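Local coordinates for protein butyryl-CoA dehydrogenase (Marinomonas mediterranea, PDB 6CXT) that belongs to the acyl-CoA dehydrogenase family of flavoproteins and binds flavin-adenine dinucleotide together with the ligand FK4, at residues S238-L246 with K306-V316. Sequence-based numbering, arbitrary orientation.
With FK4 (S-[2-({N-[(2R)-2-hydroxy-4-{[(R)-hydroxy(oxo)-lambda~5~-phosphanyl]oxy}-3,3-dimethylbutanoyl]-beta-alanyl}amino)ethyl] 1H-pyrrole-2-carbothioate), chain C.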
ATOM      1  N   SER B 238       0.393 -25.285  20.584  1.00 21.99           N
ATOM      2  CA  SER B 238       1.841 -25.017  20.470  1.00 25.18           C
ATOM      3  C   SER B 238       2.047 -23.789  19.522  1.00 23.20           C
ATOM      4  O   SER B 238       2.888 -22.968  19.781  1.00 22.29           O
ATOM      5  CB  SER B 238       2.532 -26.284  20.008  1.00 27.03           C
ATOM      6  OG  SER B 238       3.150 -26.239  18.765  1.00 35.48           O
ATOM      7  N   MET B 239       1.267 -23.716  18.454  1.00 21.08           N
ATOM      8  CA  MET B 239       1.271 -22.520  17.555  1.00 21.61           C
ATOM      9  C   MET B 239       0.779 -21.280  18.300  1.00 23.46           C
ATOM     10  O   MET B 239       1.252 -20.183  18.050  1.00 20.66           O
ATOM     11  CB  MET B 239       0.451 -22.758  16.319  1.00 21.21           C
ATOM     12  CG  MET B 239       1.095 -23.659  15.301  1.00 20.71           C
ATOM     13  SD  MET B 239       2.806 -23.126  14.884  1.00 24.51           S
ATOM     14  CE  MET B 239       3.814 -24.263  15.883  1.00 21.51           C
ATOM     15  N   ASP B 240      -0.128 -21.445  19.257  1.00 21.34           N
ATOM     16  CA  ASP B 240      -0.497 -20.283  20.065  1.00 22.25           C
ATOM     17  C   ASP B 240       0.691 -19.747  20.840  1.00 23.30           C
ATOM     18  O   ASP B 240       0.895 -18.528  20.927  1.00 22.17           O
ATOM     19  CB  ASP B 240      -1.706 -20.561  20.943  1.00 25.05           C
ATOM     20  CG  ASP B 240      -2.364 -19.292  21.419  1.00 27.32           C
ATOM     21  OD1 ASP B 240      -2.897 -18.534  20.557  1.00 30.15           O
ATOM     22  OD2 ASP B 240      -2.337 -19.041  22.639  1.00 29.11           O
ATOM     23  N   TRP B 241       1.522 -20.644  21.370  1.00 19.42           N
ATOM     24  CA  TRP B 241       2.743 -20.242  22.020  1.00 21.04           C
ATOM     25  C   TRP B 241       3.765 -19.647  21.027  1.00 19.58           C
ATOM     26  O   TRP B 241       4.386 -18.621  21.317  1.00 23.67           O
ATOM     27  CB  TRP B 241       3.426 -21.450  22.738  1.00 22.37           C
ATOM     28  CG  TRP B 241       2.811 -21.711  24.089  1.00 24.33           C
ATOM     29  CD1 TRP B 241       1.946 -22.747  24.438  1.00 25.44           C
ATOM     30  CD2 TRP B 241       3.011 -20.940  25.261  1.00 25.09           C
ATOM     31  NE1 TRP B 241       1.591 -22.633  25.760  1.00 25.51           N
ATOM     32  CE2 TRP B 241       2.234 -21.548  26.301  1.00 28.14           C
ATOM     33  CE3 TRP B 241       3.757 -19.786  25.550  1.00 24.36           C
ATOM     34  CZ2 TRP B 241       2.155 -21.008  27.568  1.00 26.67           C
ATOM     35  CZ3 TRP B 241       3.715 -19.281  26.813  1.00 26.44           C
ATOM     36  CH2 TRP B 241       2.922 -19.907  27.831  1.00 27.86           C
ATOM     37  N   GLU B 242       3.967 -20.327  19.924  1.00 19.01           N
ATOM     38  CA  GLU B 242       5.022 -19.928  18.968  1.00 20.61           C
ATOM     39  C   GLU B 242       4.657 -18.593  18.267  1.00 20.35           C
ATOM     40  O   GLU B 242       5.465 -17.671  18.201  1.00 19.91           O
ATOM     41  CB  GLU B 242       5.222 -21.015  17.929  1.00 22.65           C
ATOM     42  CG  GLU B 242       6.415 -20.718  17.040  1.00 25.86           C
ATOM     43  CD  GLU B 242       6.660 -21.829  16.049  1.00 28.35           C
ATOM     44  OE1 GLU B 242       7.381 -22.772  16.400  1.00 31.90           O
ATOM     45  OE2 GLU B 242       6.160 -21.779  14.909  1.00 28.67           O
ATOM     46  N   ARG B 243       3.425 -18.498  17.780  1.00 19.04           N
ATOM     47  CA  ARG B 243       2.967 -17.310  17.033  1.00 19.10           C
ATOM     48  C   ARG B 243       3.014 -16.092  17.946  1.00 20.76           C
ATOM     49  O   ARG B 243       3.249 -14.983  17.482  1.00 21.02           O
ATOM     50  CB  ARG B 243       1.551 -17.546  16.507  1.00 17.58           C
ATOM     51  CG  ARG B 243       1.504 -18.501  15.300  1.00 15.91           C
ATOM     52  CD  ARG B 243       0.030 -18.808  15.015  1.00 17.91           C
ATOM     53  NE  ARG B 243      -0.058 -19.901  14.057  1.00 19.74           N
ATOM     54  CZ  ARG B 243      -1.151 -20.663  13.870  1.00 20.67           C
ATOM     55  NH1 ARG B 243      -2.232 -20.473  14.615  1.00 19.80           N
ATOM     56  NH2 ARG B 243      -1.143 -21.633  12.954  1.00 19.71           N
ATOM     57  N   CYS B 244       2.797 -16.311  19.245  1.00 19.30           N
ATOM     58  CA  CYS B 244       2.825 -15.237  20.234  1.00 21.75           C
ATOM     59  C   CYS B 244       4.256 -14.848  20.627  1.00 22.84           C
ATOM     60  O   CYS B 244       4.652 -13.644  20.517  1.00 22.97           O
ATOM     61  CB  CYS B 244       2.056 -15.640  21.504  1.00 20.95           C
ATOM     62  SG  CYS B 244       1.905 -14.321  22.750  1.00 25.94           S
ATOM     63  N   CYS B 245       5.040 -15.821  21.088  1.00 19.33           N
ATOM     64  CA  CYS B 245       6.287 -15.517  21.754  1.00 18.30           C
ATOM     65  C   CYS B 245       7.480 -15.481  20.813  1.00 20.38           C
ATOM     66  O   CYS B 245       8.379 -14.706  21.028  1.00 18.79           O
ATOM     67  CB  CYS B 245       6.566 -16.549  22.866  1.00 21.78           C
ATOM     68  SG  CYS B 245       5.220 -16.586  24.113  1.00 24.82           S
ATOM     69  N   LEU B 246       7.520 -16.359  19.808  1.00 16.64           N
ATOM     70  CA  LEU B 246       8.696 -16.432  18.939  1.00 17.27           C
ATOM     71  C   LEU B 246       8.857 -15.075  18.210  1.00 17.83           C
ATOM     72  O   LEU B 246       9.967 -14.572  18.038  1.00 17.98           O
ATOM     73  CB  LEU B 246       8.593 -17.607  17.962  1.00 17.72           C
ATOM     74  CG  LEU B 246       9.740 -17.820  16.946  1.00 18.01           C
ATOM     75  CD1 LEU B 246       9.852 -19.300  16.551  1.00 19.84           C
ATOM     76  CD2 LEU B 246       9.538 -16.965  15.657  1.00 18.07           C
ATOM     77  N   LYS B 306      -3.148 -13.819  26.408  1.00 23.45           N
ATOM     78  CA  LYS B 306      -2.828 -15.239  26.547  1.00 25.26           C
ATOM     79  C   LYS B 306      -2.738 -15.641  28.023  1.00 26.20           C
ATOM     80  O   LYS B 306      -3.017 -16.783  28.355  1.00 29.78           O
ATOM     81  CB  LYS B 306      -1.541 -15.595  25.786  1.00 24.19           C
ATOM     82  CG  LYS B 306      -1.321 -17.090  25.649  1.00 24.85           C
ATOM     83  CD  LYS B 306      -0.131 -17.411  24.716  1.00 25.84           C
ATOM     84  CE  LYS B 306       0.368 -18.841  24.974  1.00 23.55           C
ATOM     85  NZ  LYS B 306      -0.742 -19.813  24.801  1.00 24.51           N
ATOM     86  N   SER B 307      -2.357 -14.713  28.887  1.00 29.55           N
ATOM     87  CA  SER B 307      -2.339 -14.947  30.333  1.00 35.48           C
ATOM     88  C   SER B 307      -3.725 -14.868  31.001  1.00 37.73           C
ATOM     89  O   SER B 307      -3.796 -15.050  32.203  1.00 41.38           O
ATOM     90  CB  SER B 307      -1.437 -13.910  31.017  1.00 40.07           C
ATOM     91  OG  SER B 307      -0.127 -13.924  30.459  1.00 46.25           O
ATOM     92  N   GLN B 308      -4.797 -14.564  30.258  1.00 35.29           N
ATOM     93  CA  GLN B 308      -6.146 -14.341  30.842  1.00 38.67           C
ATOM     94  C   GLN B 308      -7.129 -15.501  30.708  1.00 46.70           C
ATOM     95  O   GLN B 308      -8.280 -15.403  31.155  1.00 49.25           O
ATOM     96  CB  GLN B 308      -6.844 -13.087  30.239  1.00 36.23           C
ATOM     97  CG  GLN B 308      -6.064 -11.780  30.360  1.00 36.60           C
ATOM     98  CD  GLN B 308      -5.496 -11.544  31.750  1.00 42.31           C
ATOM     99  OE1 GLN B 308      -6.243 -11.417  32.709  1.00 44.09           O
ATOM    100  NE2 GLN B 308      -4.173 -11.454  31.858  1.00 42.68           N
ATOM    101  N   ASP B 309      -6.737 -16.591  30.077  1.00 53.63           N
ATOM    102  CA  ASP B 309      -7.707 -17.699  29.886  1.00 69.43           C
ATOM    103  C   ASP B 309      -9.058 -17.214  29.283  1.00 67.17           C
ATOM    104  O   ASP B 309     -10.138 -17.346  29.873  1.00 71.90           O
ATOM    105  CB  ASP B 309      -7.907 -18.496  31.193  1.00 78.63           C
ATOM    106  CG  ASP B 309      -7.841 -19.993  30.981  1.00 84.30           C
ATOM    107  OD1 ASP B 309      -7.278 -20.441  29.950  1.00 93.53           O
ATOM    108  OD2 ASP B 309      -8.344 -20.724  31.859  1.00 91.74           O
ATOM    109  N   VAL B 310      -8.934 -16.580  28.123  1.00 57.80           N
ATOM    110  CA  VAL B 310     -10.032 -16.267  27.201  1.00 46.90           C
ATOM    111  C   VAL B 310      -9.512 -16.846  25.879  1.00 39.56           C
ATOM    112  O   VAL B 310      -8.378 -17.334  25.835  1.00 38.10           O
ATOM    113  CB  VAL B 310     -10.304 -14.743  27.136  1.00 49.04           C
ATOM    114  CG1 VAL B 310     -10.866 -14.245  28.475  1.00 45.75           C
ATOM    115  CG2 VAL B 310      -9.034 -13.962  26.751  1.00 44.52           C
ATOM    116  N   ASP B 311     -10.303 -16.857  24.815  1.00 33.34           N
ATOM    117  CA  ASP B 311      -9.748 -17.355  23.561  1.00 33.96           C
ATOM    118  C   ASP B 311      -8.859 -16.174  23.116  1.00 33.19           C
ATOM    119  O   ASP B 311      -9.390 -15.093  22.845  1.00 32.23           O
ATOM    120  CB  ASP B 311     -10.834 -17.643  22.513  1.00 34.83           C
ATOM    121  CG  ASP B 311     -10.253 -18.148  21.199  1.00 37.92           C
ATOM    122  OD1 ASP B 311      -9.009 -18.137  21.074  1.00 36.70           O
ATOM    123  OD2 ASP B 311     -11.023 -18.569  20.305  1.00 36.34           O
ATOM    124  N   ASN B 312      -7.537 -16.348  23.151  1.00 26.27           N
ATOM    125  CA  ASN B 312      -6.626 -15.273  22.677  1.00 25.62           C
ATOM    126  C   ASN B 312      -6.099 -15.466  21.264  1.00 22.23           C
ATOM    127  O   ASN B 312      -5.133 -14.837  20.900  1.00 19.86           O
ATOM    128  CB  ASN B 312      -5.438 -15.148  23.599  1.00 25.75           C
ATOM    129  CG  ASN B 312      -4.728 -16.468  23.751  1.00 28.67           C
ATOM    130  OD1 ASN B 312      -5.047 -17.262  24.663  1.00 30.94           O
ATOM    131  ND2 ASN B 312      -3.822 -16.751  22.853  1.00 22.93           N
ATOM    132  N   THR B 313      -6.718 -16.328  20.482  1.00 20.94           N
ATOM    133  CA  THR B 313      -6.216 -16.707  19.189  1.00 21.56           C
ATOM    134  C   THR B 313      -6.237 -15.516  18.220  1.00 21.17           C
ATOM    135  O   THR B 313      -5.267 -15.330  17.434  1.00 18.28           O
ATOM    136  CB  THR B 313      -7.044 -17.869  18.598  1.00 25.17           C
ATOM    137  OG1 THR B 313      -6.853 -19.011  19.430  1.00 27.98           O
ATOM    138  CG2 THR B 313      -6.565 -18.232  17.198  1.00 23.69           C
ATOM    139  N   LYS B 314      -7.335 -14.738  18.234  1.00 19.54           N
ATOM    140  CA  LYS B 314      -7.412 -13.546  17.341  1.00 19.35           C
ATOM    141  C   LYS B 314      -6.250 -12.587  17.600  1.00 19.00           C
ATOM    142  O   LYS B 314      -5.571 -12.200  16.651  1.00 18.99           O
ATOM    143  CB  LYS B 314      -8.740 -12.811  17.542  1.00 19.26           C
ATOM    144  CG  LYS B 314      -9.002 -11.673  16.516  1.00 22.44           C
ATOM    145  CD  LYS B 314     -10.400 -11.085  16.752  1.00 23.87           C
ATOM    146  CE  LYS B 314     -10.370 -10.241  18.030  1.00 25.19           C
ATOM    147  NZ  LYS B 314     -11.704  -9.672  18.176  1.00 28.29           N
ATOM    148  N   ALA B 315      -6.004 -12.241  18.869  1.00 17.52           N
ATOM    149  CA  ALA B 315      -4.939 -11.310  19.207  1.00 17.70           C
ATOM    150  C   ALA B 315      -3.580 -11.850  18.793  1.00 18.86           C
ATOM    151  O   ALA B 315      -2.691 -11.071  18.370  1.00 17.75           O
ATOM    152  CB  ALA B 315      -4.918 -10.997  20.695  1.00 19.23           C
ATOM    153  N   VAL B 316      -3.379 -13.164  18.979  1.00 16.83           N
ATOM    154  CA  VAL B 316      -2.092 -13.781  18.606  1.00 16.65           C
ATOM    155  C   VAL B 316      -1.900 -13.796  17.093  1.00 16.66           C
ATOM    156  O   VAL B 316      -0.806 -13.478  16.571  1.00 15.24           O
ATOM    157  CB  VAL B 316      -1.937 -15.205  19.253  1.00 17.29           C
ATOM    158  CG1 VAL B 316      -0.765 -15.969  18.605  1.00 18.65           C
ATOM    159  CG2 VAL B 316      -1.677 -15.055  20.745  1.00 17.86           C
TER
HETATM  160  O01 FK4 C 100      -6.778 -23.570  15.023  1.00 24.35           O
HETATM  161  P02 FK4 C 100      -6.940 -24.858  14.150  1.00 27.76           P
HETATM  162  O03 FK4 C 100      -6.191 -24.876  12.771  1.00 25.44           O
HETATM  163  C04 FK4 C 100      -6.101 -23.691  12.034  1.00 24.44           C
HETATM  164  C05 FK4 C 100      -5.955 -23.871  10.553  1.00 26.00           C
HETATM  165  C06 FK4 C 100      -5.821 -22.461   9.920  1.00 25.44           C
HETATM  166  C07 FK4 C 100      -7.222 -24.605  10.038  1.00 25.66           C
HETATM  167  C08 FK4 C 100      -4.740 -24.768  10.199  1.00 24.19           C
HETATM  168  O09 FK4 C 100      -4.766 -25.223   8.868  1.00 25.71           O
HETATM  169  C10 FK4 C 100      -3.382 -24.115  10.530  1.00 24.13           C
HETATM  170  N11 FK4 C 100      -2.524 -23.945   9.367  1.00 22.76           N
HETATM  171  C12 FK4 C 100      -1.259 -23.327   9.557  1.00 23.12           C
HETATM  172  C13 FK4 C 100      -0.148 -24.363   9.838  1.00 22.02           C
HETATM  173  C14 FK4 C 100       0.970 -23.807  10.612  1.00 21.27           C
HETATM  174  N15 FK4 C 100       2.149 -24.512  10.347  1.00 21.89           N
HETATM  175  C16 FK4 C 100       3.367 -24.175  11.085  1.00 19.96           C
HETATM  176  C17 FK4 C 100       4.305 -25.390  11.219  1.00 20.14           C
HETATM  177  S18 FK4 C 100       5.523 -25.171  12.485  1.00 25.99           S
HETATM  178  C19 FK4 C 100       6.443 -23.745  11.905  1.00 27.39           C
HETATM  179  C20 FK4 C 100       7.600 -23.663  12.821  1.00 28.49           C
HETATM  180  C21 FK4 C 100       8.745 -22.913  12.680  1.00 34.29           C
HETATM  181  C22 FK4 C 100       9.507 -23.168  13.840  1.00 29.40           C
HETATM  182  C23 FK4 C 100       8.798 -24.083  14.657  1.00 33.58           C
HETATM  183  N24 FK4 C 100       7.629 -24.390  14.058  1.00 26.49           N
HETATM  184  O25 FK4 C 100       6.338 -23.402  10.706  1.00 23.75           O
HETATM  185  O26 FK4 C 100       0.880 -22.882  11.415  1.00 21.54           O
HETATM  186  O27 FK4 C 100      -3.024 -23.686  11.679  1.00 24.87           O
HETATM  187  O28 FK4 C 100      -6.442 -26.014  14.953  1.00 28.79           O
HETATM  188  O   HOH W   1      -4.730 -20.063  24.504  1.00 48.38           O
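A single carboxylate oxygen, OD2 of D240, gathers the side chains of K306, at the end of helix 279-306, and N312, just before helix 313-338, and illustrates how an aspartate can join a helix to both ends of a facing loop. N312 ND2 donates to its syn lone pair along a nearly straight line (168°). K306 NZ reaches the same OD2 on the anti side at 2.8 Å, completing a salt bridge. A water donates to both D240 OD2 and N312 OD1, bridging the two side chains. K306 does double duty: extended as far as CE and then bent at its last torsion (chi4 56°), it lays CE and NZ over one face of W241. CE lies 3.4 Å from the centroid of the six-membered ring, a CH-pi contact, and NZ sits over the five-membered ring as a cation-pi partner. Beside this polar cluster V316 wedges its two methyls against the helix, CG1 3.5 Å from R243 CB and CG2 3.9 Å from C244 CB. Beyond CB the R243 chain runs on to FK4, where NH2 donates to O26 and O27. The contact thus ties helix 231-245 to the end of helix 279-306, the connecting loop and the start of helix 313-338, with helix 64-77 touching W241 and K306 and helix 366-377 packing on R243 and T313.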